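Local coordinates for TRAP dicarboxylate transporter-DctP subunit (PDB 4NHB), which binds sn-glycerol-3-phosphate and probably serves as the periplasmic solute-binding component of a TRAP transport system, at residues M168-V172 and V205-D210; L177-F181 and H233-I237; L213-V217 and A280-I284. All blocks are in the same frame, centred on the assembly; numbering follows the deposited sequence.

In this periplasmic binding protein fold, contact 1 joins strand 169-172 to strand 208-212. Helix 176-184, which follows the first of these strands, packs in contact 2 on residues 233-236, which run into strand 235-243, while helix 213-218, which follows the second, meets the long helix 252-286 in contact 3. Both segments of contact 1 precede those of contact 3, whereas contact 2 interleaves with each of the others. Their centres lie about 15 to 19 Å apart. Asp210 of contact 1 is probably hydrogen-bonded to His233 of contact 2. Arg171 of contact 1 binds sn-glycerol-3-phosphate and Val236 of contact 2 lines its pocket, so both help build the site, while contact 3 joins helices away from it.

Contact 1. Residues M168-V172 and V205-D210; sequences MRMRV and VIDGGD. With G3P (sn-glycerol-3-phosphate), chain P.
Met170 and Gly208 form a single parallel beta bridge between strands 169-172 and 208-212 of the periplasmic binding protein fold. Two backbone hydrogen bonds flank it: Asp207 N to Arg169 O at 2.8 Å and Arg171 N to Gly208 O at 2.7 Å. This middle portion is tightly packed. The thioether of Met170, bent at chi2 (-71°), folds across to the two glycines, with SD 3.7 Å from Gly208 CA and CE lying against the Gly209 backbone. Gly208 N is buried by the contact without a polar partner in the model.

Toward residues 168-169 and Val205 the contact becomes more exposed. There the carboxylate of Asp207 reaches back across the gap, and OD2 accepts Arg169 N at 2.9 Å on its anti side, 29° out of the carboxylate plane. Met168 lays its CE methyl obliquely across the CB of the same aspartate, while Arg169 CD rests near Val205 O.

At the other end the strand segments, inclined at 38°, draw apart, and direct bonding gives way to water. One water bridges Arg171 O and Asp210 N, a second joins the same carbonyl to Asp210 OD1, and a third links Asp210 O to Arg171 NH1. Asp210 OD2 has partners beyond the pair, in a salt bridge with Arg151 and a hydrogen bond with His233.

The side chain of Arg171 leads away from the glycine strand into the ligand pocket. Met192 O also takes a hydrogen bond from its NH2, which helps to fix how the guanidinium is turned, and Lys37 and Arg151 are among the other groups hydrogen-bonded to the ligand. From Arg171 itself come two nearly straight bonds to the phosphate: NH1 to O3P at 2.7 Å and NH2 to O2P, in the guanidinium plane, at 2.8 Å.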
loop_
_atom_site.group_PDB
_atom_site.type_symbol
_atom_site.label_atom_id
_atom_site.label_comp_id
_atom_site.label_asym_id
_atom_site.label_seq_id
_atom_site.Cartn_x
_atom_site.Cartn_y
_atom_site.Cartn_z
ATOM N N MET A 168 -7.343 -17.882 16.325
ATOM C CA MET A 168 -6.760 -16.542 16.399
ATOM C C MET A 168 -7.547 -15.592 15.550
ATOM O O MET A 168 -7.637 -15.799 14.374
ATOM C CB MET A 168 -5.338 -16.536 15.872
ATOM C CG MET A 168 -4.317 -17.017 16.856
ATOM S SD MET A 168 -2.696 -16.528 16.275
ATOM C CE MET A 168 -2.482 -14.972 17.117
ATOM N N ARG A 169 -8.116 -14.564 16.153
ATOM C CA ARG A 169 -8.885 -13.597 15.410
ATOM C C ARG A 169 -7.911 -12.569 14.849
ATOM O O ARG A 169 -7.501 -11.664 15.559
ATOM C CB ARG A 169 -9.891 -12.898 16.318
ATOM C CG ARG A 169 -10.992 -13.815 16.864
ATOM C CD ARG A 169 -11.811 -13.111 17.943
ATOM N NE ARG A 169 -13.198 -13.585 17.940
ATOM C CZ ARG A 169 -13.612 -14.727 18.494
ATOM N NH1 ARG A 169 -14.900 -15.059 18.440
ATOM N NH2 ARG A 169 -12.748 -15.538 19.109
ATOM N N MET A 170 -7.525 -12.697 13.587
ATOM C CA MET A 170 -6.566 -11.709 13.043
ATOM C C MET A 170 -7.252 -10.650 12.175
ATOM O O MET A 170 -8.044 -10.960 11.293
ATOM C CB MET A 170 -5.463 -12.387 12.237
ATOM C CG MET A 170 -4.718 -13.458 12.947
ATOM S SD MET A 170 -3.648 -12.867 14.226
ATOM C CE MET A 170 -2.177 -12.505 13.308
ATOM N N ARG A 171 -6.907 -9.398 12.401
ATOM C CA ARG A 171 -7.361 -8.346 11.504
ATOM C C ARG A 171 -6.853 -8.596 10.093
ATOM O O ARG A 171 -5.738 -9.040 9.912
ATOM C CB ARG A 171 -6.868 -6.993 11.978
ATOM C CG ARG A 171 -7.451 -5.830 11.163
ATOM C CD ARG A 171 -6.397 -5.257 10.172
ATOM N NE ARG A 171 -6.990 -4.381 9.166
ATOM C CZ ARG A 171 -6.290 -3.609 8.342
ATOM N NH1 ARG A 171 -4.966 -3.604 8.389
ATOM N NH2 ARG A 171 -6.913 -2.871 7.456
ATOM N N VAL A 172 -7.688 -8.302 9.111
ATOM C CA VAL A 172 -7.260 -8.261 7.726
ATOM C C VAL A 172 -7.918 -7.057 7.102
ATOM O O VAL A 172 -8.971 -6.646 7.547
ATOM C CB VAL A 172 -7.668 -9.522 6.930
ATOM C CG1 VAL A 172 -7.026 -10.746 7.549
ATOM C CG2 VAL A 172 -9.161 -9.672 6.900
ATOM N N VAL A 205 -10.545 -7.952 21.550
ATOM C CA VAL A 205 -11.054 -9.255 21.087
ATOM C C VAL A 205 -10.117 -9.863 20.022
ATOM O O VAL A 205 -9.776 -11.051 20.141
ATOM C CB VAL A 205 -12.564 -9.243 20.590
ATOM C CG1 VAL A 205 -13.609 -8.958 21.789
ATOM C CG2 VAL A 205 -12.751 -8.292 19.394
ATOM N N ILE A 206 -9.687 -9.074 19.015
ATOM C CA ILE A 206 -8.707 -9.573 18.011
ATOM C C ILE A 206 -7.342 -9.826 18.641
ATOM O O ILE A 206 -6.925 -9.088 19.541
ATOM C CB ILE A 206 -8.477 -8.627 16.789
ATOM C CG1 ILE A 206 -7.687 -7.387 17.172
ATOM C CG2 ILE A 206 -9.798 -8.236 16.140
ATOM C CD1 ILE A 206 -7.187 -6.603 15.993
ATOM N N ASP A 207 -6.641 -10.843 18.146
ATOM C CA ASP A 207 -5.357 -11.251 18.733
ATOM C C ASP A 207 -4.160 -10.705 17.970
ATOM O O ASP A 207 -3.041 -10.740 18.484
ATOM C CB ASP A 207 -5.281 -12.766 18.769
ATOM C CG ASP A 207 -6.463 -13.359 19.485
ATOM O OD1 ASP A 207 -6.717 -12.896 20.615
ATOM O OD2 ASP A 207 -7.152 -14.226 18.898
ATOM N N GLY A 208 -4.401 -10.206 16.759
ATOM C CA GLY A 208 -3.325 -9.626 15.954
ATOM C C GLY A 208 -3.733 -9.323 14.519
ATOM O O GLY A 208 -4.909 -9.094 14.219
ATOM N N GLY A 209 -2.744 -9.337 13.633
ATOM C CA GLY A 209 -2.902 -9.025 12.219
ATOM C C GLY A 209 -1.548 -9.060 11.539
ATOM O O GLY A 209 -0.626 -9.605 12.089
ATOM N N ASP A 210 -1.410 -8.496 10.330
ATOM C CA ASP A 210 -0.079 -8.310 9.765
ATOM C C ASP A 210 -0.094 -6.948 9.055
ATOM O O ASP A 210 -1.072 -6.605 8.384
ATOM C CB ASP A 210 0.284 -9.403 8.760
ATOM C CG ASP A 210 -0.687 -9.485 7.614
ATOM O OD1 ASP A 210 -1.789 -10.054 7.818
ATOM O OD2 ASP A 210 -0.388 -9.018 6.495
HETATM O O1 G3P P . -2.661 -1.504 -0.329
HETATM C C1 G3P P . -3.600 -2.093 0.522
HETATM C C2 G3P P . -3.208 -1.849 1.985
HETATM O O2 G3P P . -3.136 -0.468 2.217
HETATM C C3 G3P P . -4.262 -2.482 2.908
HETATM O O1P G3P P . -3.668 -2.795 4.127
HETATM O O4P G3P P . -3.170 -0.538 4.894
HETATM O O2P G3P P . -5.408 -1.583 5.506
HETATM O O3P G3P P . -3.323 -2.379 6.618
HETATM P P G3P P . -3.917 -1.757 5.357
HETATM O O HOH W 1 -3.743 -7.415 8.927
HETATM O O HOH W 2 -3.004 -5.094 10.054
HETATM O O HOH W 3 -3.749 -11.251 9.286
#

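Contact 2. Residues L177-F181 and H233-I237; sequences LYTNF and HILVI
The hydroxyl oxygen of Tyr178, resting 3.7 Å from Ile234 CG2, is hydrogen-bonded to Glu107 OE1 and more weakly to Arg151 NH2. It lies where helix 176-184 packs on residues 233-236, which run into strand 235-243, part of the mixed sheet of this periplasmic binding protein fold. Glu107 uses its other oxygen, OE2, for Ile237 N and for the bound sn-glycerol-3-phosphate, so Tyr178 acts as a second-shell group beside two ligand-binding side chains. Val236 brings CG2 to within 3.9 Å of the same Tyr178 OH and itself lines the ligand pocket.

Next to this polar group the contact is apolar. Ile234 sets CD1 against two helix residues, touching Tyr178 CE1 at 3.7 Å and Leu177 CD1 at 4.0 Å. That leucine methyl in turn sits over one face of the tyrosine ring, toward its rim.

Farther along the helix, Phe181 and His233 hold their rings almost parallel, at 11°, yet slid so far apart that they barely overlap. The imidazole is steadied by Ser231 at ND1, and it stacks on Phe153. With Phe181 CG opposite the backbone N (chi1 177°), the phenyl ring reaches His233, and CE2 comes 3.5 Å from His233 CD2.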
loop_
_atom_site.group_PDB
_atom_site.type_symbol
_atom_site.label_atom_id
_atom_site.label_comp_id
_atom_site.label_asym_id
_atom_site.label_seq_id
_atom_site.Cartn_x
_atom_site.Cartn_y
_atom_site.Cartn_z
ATOM N N LEU A 177 -7.987 -9.609 -2.132
ATOM C CA LEU A 177 -6.723 -10.314 -2.126
ATOM C C LEU A 177 -6.246 -10.685 -0.687
ATOM O O LEU A 177 -5.612 -11.725 -0.490
ATOM C CB LEU A 177 -5.687 -9.510 -2.930
ATOM C CG LEU A 177 -4.831 -8.502 -2.197
ATOM C CD1 LEU A 177 -3.641 -9.227 -1.653
ATOM C CD2 LEU A 177 -4.369 -7.386 -3.144
ATOM N N TYR A 178 -6.578 -9.854 0.310
ATOM C CA TYR A 178 -6.234 -10.125 1.725
ATOM C C TYR A 178 -7.146 -11.170 2.457
ATOM O O TYR A 178 -6.671 -11.993 3.223
ATOM C CB TYR A 178 -6.250 -8.807 2.520
ATOM C CG TYR A 178 -5.031 -7.937 2.231
ATOM C CD1 TYR A 178 -3.855 -8.152 2.887
ATOM C CD2 TYR A 178 -5.067 -6.944 1.261
ATOM C CE1 TYR A 178 -2.729 -7.353 2.629
ATOM C CE2 TYR A 178 -3.937 -6.171 0.978
ATOM C CZ TYR A 178 -2.791 -6.380 1.689
ATOM O OH TYR A 178 -1.659 -5.645 1.428
ATOM N N THR A 179 -8.447 -11.089 2.231
ATOM C CA THR A 179 -9.382 -12.040 2.839
ATOM C C THR A 179 -9.129 -13.416 2.226
ATOM O O THR A 179 -9.121 -14.420 2.932
ATOM C CB THR A 179 -10.855 -11.607 2.647
ATOM O OG1 THR A 179 -11.133 -11.423 1.257
ATOM C CG2 THR A 179 -11.154 -10.281 3.405
ATOM N N ASN A 180 -8.867 -13.452 0.925
ATOM C CA ASN A 180 -8.514 -14.717 0.274
ATOM C C ASN A 180 -7.209 -15.300 0.808
ATOM O O ASN A 180 -7.084 -16.485 1.085
ATOM C CB ASN A 180 -8.393 -14.535 -1.229
ATOM C CG ASN A 180 -8.191 -15.859 -1.923
ATOM O OD1 ASN A 180 -9.066 -16.726 -1.875
ATOM N ND2 ASN A 180 -7.018 -16.055 -2.498
ATOM N N PHE A 181 -6.212 -14.448 0.961
ATOM C CA PHE A 181 -4.958 -14.921 1.400
ATOM C C PHE A 181 -5.043 -15.439 2.847
ATOM O O PHE A 181 -4.419 -16.451 3.198
ATOM C CB PHE A 181 -3.910 -13.814 1.246
ATOM C CG PHE A 181 -2.583 -14.199 1.744
ATOM C CD1 PHE A 181 -1.816 -15.106 1.056
ATOM C CD2 PHE A 181 -2.106 -13.696 2.942
ATOM C CE1 PHE A 181 -0.592 -15.489 1.541
ATOM C CE2 PHE A 181 -0.876 -14.068 3.404
ATOM C CZ PHE A 181 -0.124 -14.963 2.716
ATOM N N HIS A 233 5.141 -11.716 3.384
ATOM C CA HIS A 233 4.342 -12.422 2.404
ATOM C C HIS A 233 3.757 -11.514 1.342
ATOM O O HIS A 233 3.459 -11.957 0.231
ATOM C CB HIS A 233 3.222 -13.140 3.112
ATOM C CG HIS A 233 2.592 -12.326 4.195
ATOM N ND1 HIS A 233 3.170 -12.167 5.434
ATOM C CD2 HIS A 233 1.426 -11.635 4.231
ATOM C CE1 HIS A 233 2.396 -11.402 6.187
ATOM N NE2 HIS A 233 1.336 -11.063 5.482
ATOM N N ILE A 234 3.546 -10.252 1.711
ATOM C CA ILE A 234 3.110 -9.217 0.769
ATOM C C ILE A 234 3.917 -7.918 1.002
ATOM O O ILE A 234 4.196 -7.569 2.141
ATOM C CB ILE A 234 1.667 -8.874 0.983
ATOM C CG1 ILE A 234 0.769 -10.007 0.488
ATOM C CG2 ILE A 234 1.302 -7.564 0.246
ATOM C CD1 ILE A 234 -0.627 -9.895 0.935
ATOM N N LEU A 235 4.243 -7.223 -0.079
ATOM C CA LEU A 235 4.844 -5.884 -0.010
ATOM C C LEU A 235 3.745 -4.879 -0.320
ATOM O O LEU A 235 3.167 -4.902 -1.389
ATOM C CB LEU A 235 5.976 -5.771 -1.031
ATOM C CG LEU A 235 6.466 -4.359 -1.346
ATOM C CD1 LEU A 235 7.034 -3.660 -0.079
ATOM C CD2 LEU A 235 7.505 -4.403 -2.457
ATOM N N VAL A 236 3.426 -4.017 0.637
ATOM C CA VAL A 236 2.440 -3.012 0.385
ATOM C C VAL A 236 2.970 -1.947 -0.577
ATOM O O VAL A 236 4.043 -1.384 -0.391
ATOM C CB VAL A 236 1.921 -2.365 1.715
ATOM C CG1 VAL A 236 0.852 -1.271 1.479
ATOM C CG2 VAL A 236 1.371 -3.438 2.639
ATOM N N ILE A 237 2.185 -1.709 -1.621
ATOM C CA ILE A 237 2.494 -0.705 -2.644
ATOM C C ILE A 237 1.320 0.267 -2.737
ATOM O O ILE A 237 0.178 -0.151 -2.956
ATOM C CB ILE A 237 2.678 -1.373 -4.010
ATOM C CG1 ILE A 237 3.906 -2.307 -4.007
ATOM C CG2 ILE A 237 2.775 -0.320 -5.127
ATOM C CD1 ILE A 237 5.269 -1.583 -3.937
#

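Contact 3. Residues L213-V217 and A280-I284; sequences LADIV and AKATI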
loop_
_atom_site.group_PDB
_atom_site.type_symbol
_atom_site.label_atom_id
_atom_site.label_comp_id
_atom_site.label_asym_id
_atom_site.label_seq_id
_atom_site.Cartn_x
_atom_site.Cartn_y
_atom_site.Cartn_z
ATOM N N LEU A 213 6.043 -2.618 8.939
ATOM C CA LEU A 213 6.599 -2.141 10.195
ATOM C C LEU A 213 6.293 -0.688 10.426
ATOM O O LEU A 213 6.113 -0.280 11.568
ATOM C CB LEU A 213 8.109 -2.362 10.253
ATOM C CG LEU A 213 8.504 -3.831 10.505
ATOM C CD1 LEU A 213 9.883 -4.161 9.963
ATOM C CD2 LEU A 213 8.422 -4.176 11.985
ATOM N N ALA A 214 6.186 0.093 9.362
ATOM C CA ALA A 214 5.873 1.499 9.521
ATOM C C ALA A 214 4.549 1.667 10.284
ATOM O O ALA A 214 4.407 2.541 11.126
ATOM C CB ALA A 214 5.795 2.208 8.140
ATOM N N ASP A 215 3.592 0.802 9.990
ATOM C CA ASP A 215 2.269 0.890 10.604
ATOM C C ASP A 215 2.297 0.300 12.008
ATOM O O ASP A 215 1.718 0.862 12.955
ATOM C CB ASP A 215 1.231 0.194 9.702
ATOM C CG ASP A 215 0.882 0.999 8.459
ATOM O OD1 ASP A 215 1.289 2.186 8.404
ATOM O OD2 ASP A 215 0.189 0.425 7.541
ATOM N N ILE A 216 3.025 -0.800 12.175
ATOM C CA ILE A 216 3.135 -1.408 13.487
ATOM C C ILE A 216 3.756 -0.443 14.485
ATOM O O ILE A 216 3.279 -0.346 15.608
ATOM C CB ILE A 216 3.963 -2.692 13.433
ATOM C CG1 ILE A 216 3.181 -3.776 12.716
ATOM C CG2 ILE A 216 4.378 -3.117 14.822
ATOM C CD1 ILE A 216 4.057 -4.919 12.228
ATOM N N VAL A 217 4.802 0.288 14.083
ATOM C CA VAL A 217 5.427 1.237 14.989
ATOM C C VAL A 217 4.599 2.509 15.143
ATOM O O VAL A 217 4.431 3.024 16.240
ATOM C CB VAL A 217 6.857 1.589 14.524
ATOM C CG1 VAL A 217 7.335 2.917 15.147
ATOM C CG2 VAL A 217 7.776 0.428 14.863
ATOM N N ALA A 280 12.852 0.365 12.872
ATOM C CA ALA A 280 11.610 -0.213 13.424
ATOM C C ALA A 280 11.856 -1.534 14.110
ATOM O O ALA A 280 11.280 -1.837 15.149
ATOM C CB ALA A 280 10.563 -0.413 12.338
ATOM N N LYS A 281 12.713 -2.334 13.513
ATOM C CA LYS A 281 12.993 -3.637 14.081
ATOM C C LYS A 281 13.737 -3.440 15.400
ATOM O O LYS A 281 13.454 -4.107 16.416
ATOM C CB LYS A 281 13.817 -4.459 13.067
ATOM C CG LYS A 281 12.993 -5.333 12.159
ATOM C CD LYS A 281 13.819 -5.874 10.961
ATOM C CE LYS A 281 12.914 -6.520 9.895
ATOM N NZ LYS A 281 13.591 -6.739 8.566
ATOM N N ALA A 282 14.688 -2.518 15.383
ATOM C CA ALA A 282 15.458 -2.222 16.570
ATOM C C ALA A 282 14.461 -1.784 17.636
ATOM O O ALA A 282 14.369 -2.403 18.690
ATOM C CB ALA A 282 16.482 -1.139 16.287
ATOM N N THR A 283 13.680 -0.753 17.312
ATOM C CA THR A 283 12.721 -0.156 18.232
ATOM C C THR A 283 11.829 -1.193 18.916
ATOM O O THR A 283 11.617 -1.131 20.123
ATOM C CB THR A 283 11.827 0.864 17.508
ATOM O OG1 THR A 283 12.633 1.915 16.960
ATOM C CG2 THR A 283 10.825 1.465 18.451
ATOM N N ILE A 284 11.298 -2.137 18.148
ATOM C CA ILE A 284 10.499 -3.210 18.719
ATOM C C ILE A 284 11.297 -3.949 19.790
ATOM O O ILE A 284 10.809 -4.156 20.899
ATOM C CB ILE A 284 10.005 -4.154 17.628
ATOM C CG1 ILE A 284 9.025 -3.386 16.723
ATOM C CG2 ILE A 284 9.270 -5.312 18.202
ATOM C CD1 ILE A 284 8.490 -4.189 15.615
#
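Leu213 stands almost at right angles to both Lys281 and Ile284 and spreads its two methyl groups between them. CD2 meets Ile284 CD1 at 3.6 Å, and CD1 lies against the aliphatic part of the lysine, 3.8 Å from Lys281 CE. Nearer the backbone, Leu213 CB touches Ala280 CB at 3.8 Å, and here the two backbones come nearest, CA to CA 6.3 Å.

One turn on, Val217 points its CB toward the partner helix, and CG2, placed opposite the carbonyl carbon, touches Ala280 CB at 3.9 Å. The small alanine methyl is thus contacted by both Leu213 and Val217. Ile284, one turn after Ala280, takes CG1 opposite the carbonyl carbon (chi1 -66°) and continues extended, which carries CD1 over to Leu213 and, more loosely, to Ile216 CG2.

Helix 213-218 in this way leans on the long helix 252-286; the axes of segments 213-217 and 280-284 cross at 35° and approach to 10.2 Å. Leu213 and Ile216 also touch strand 146-155, so the same residues serve both neighbours. With no hydrogen bond across the pair, and with Lys281 contributing methylenes to it, the helices are held by van der Waals packing and the burial of apolar surface.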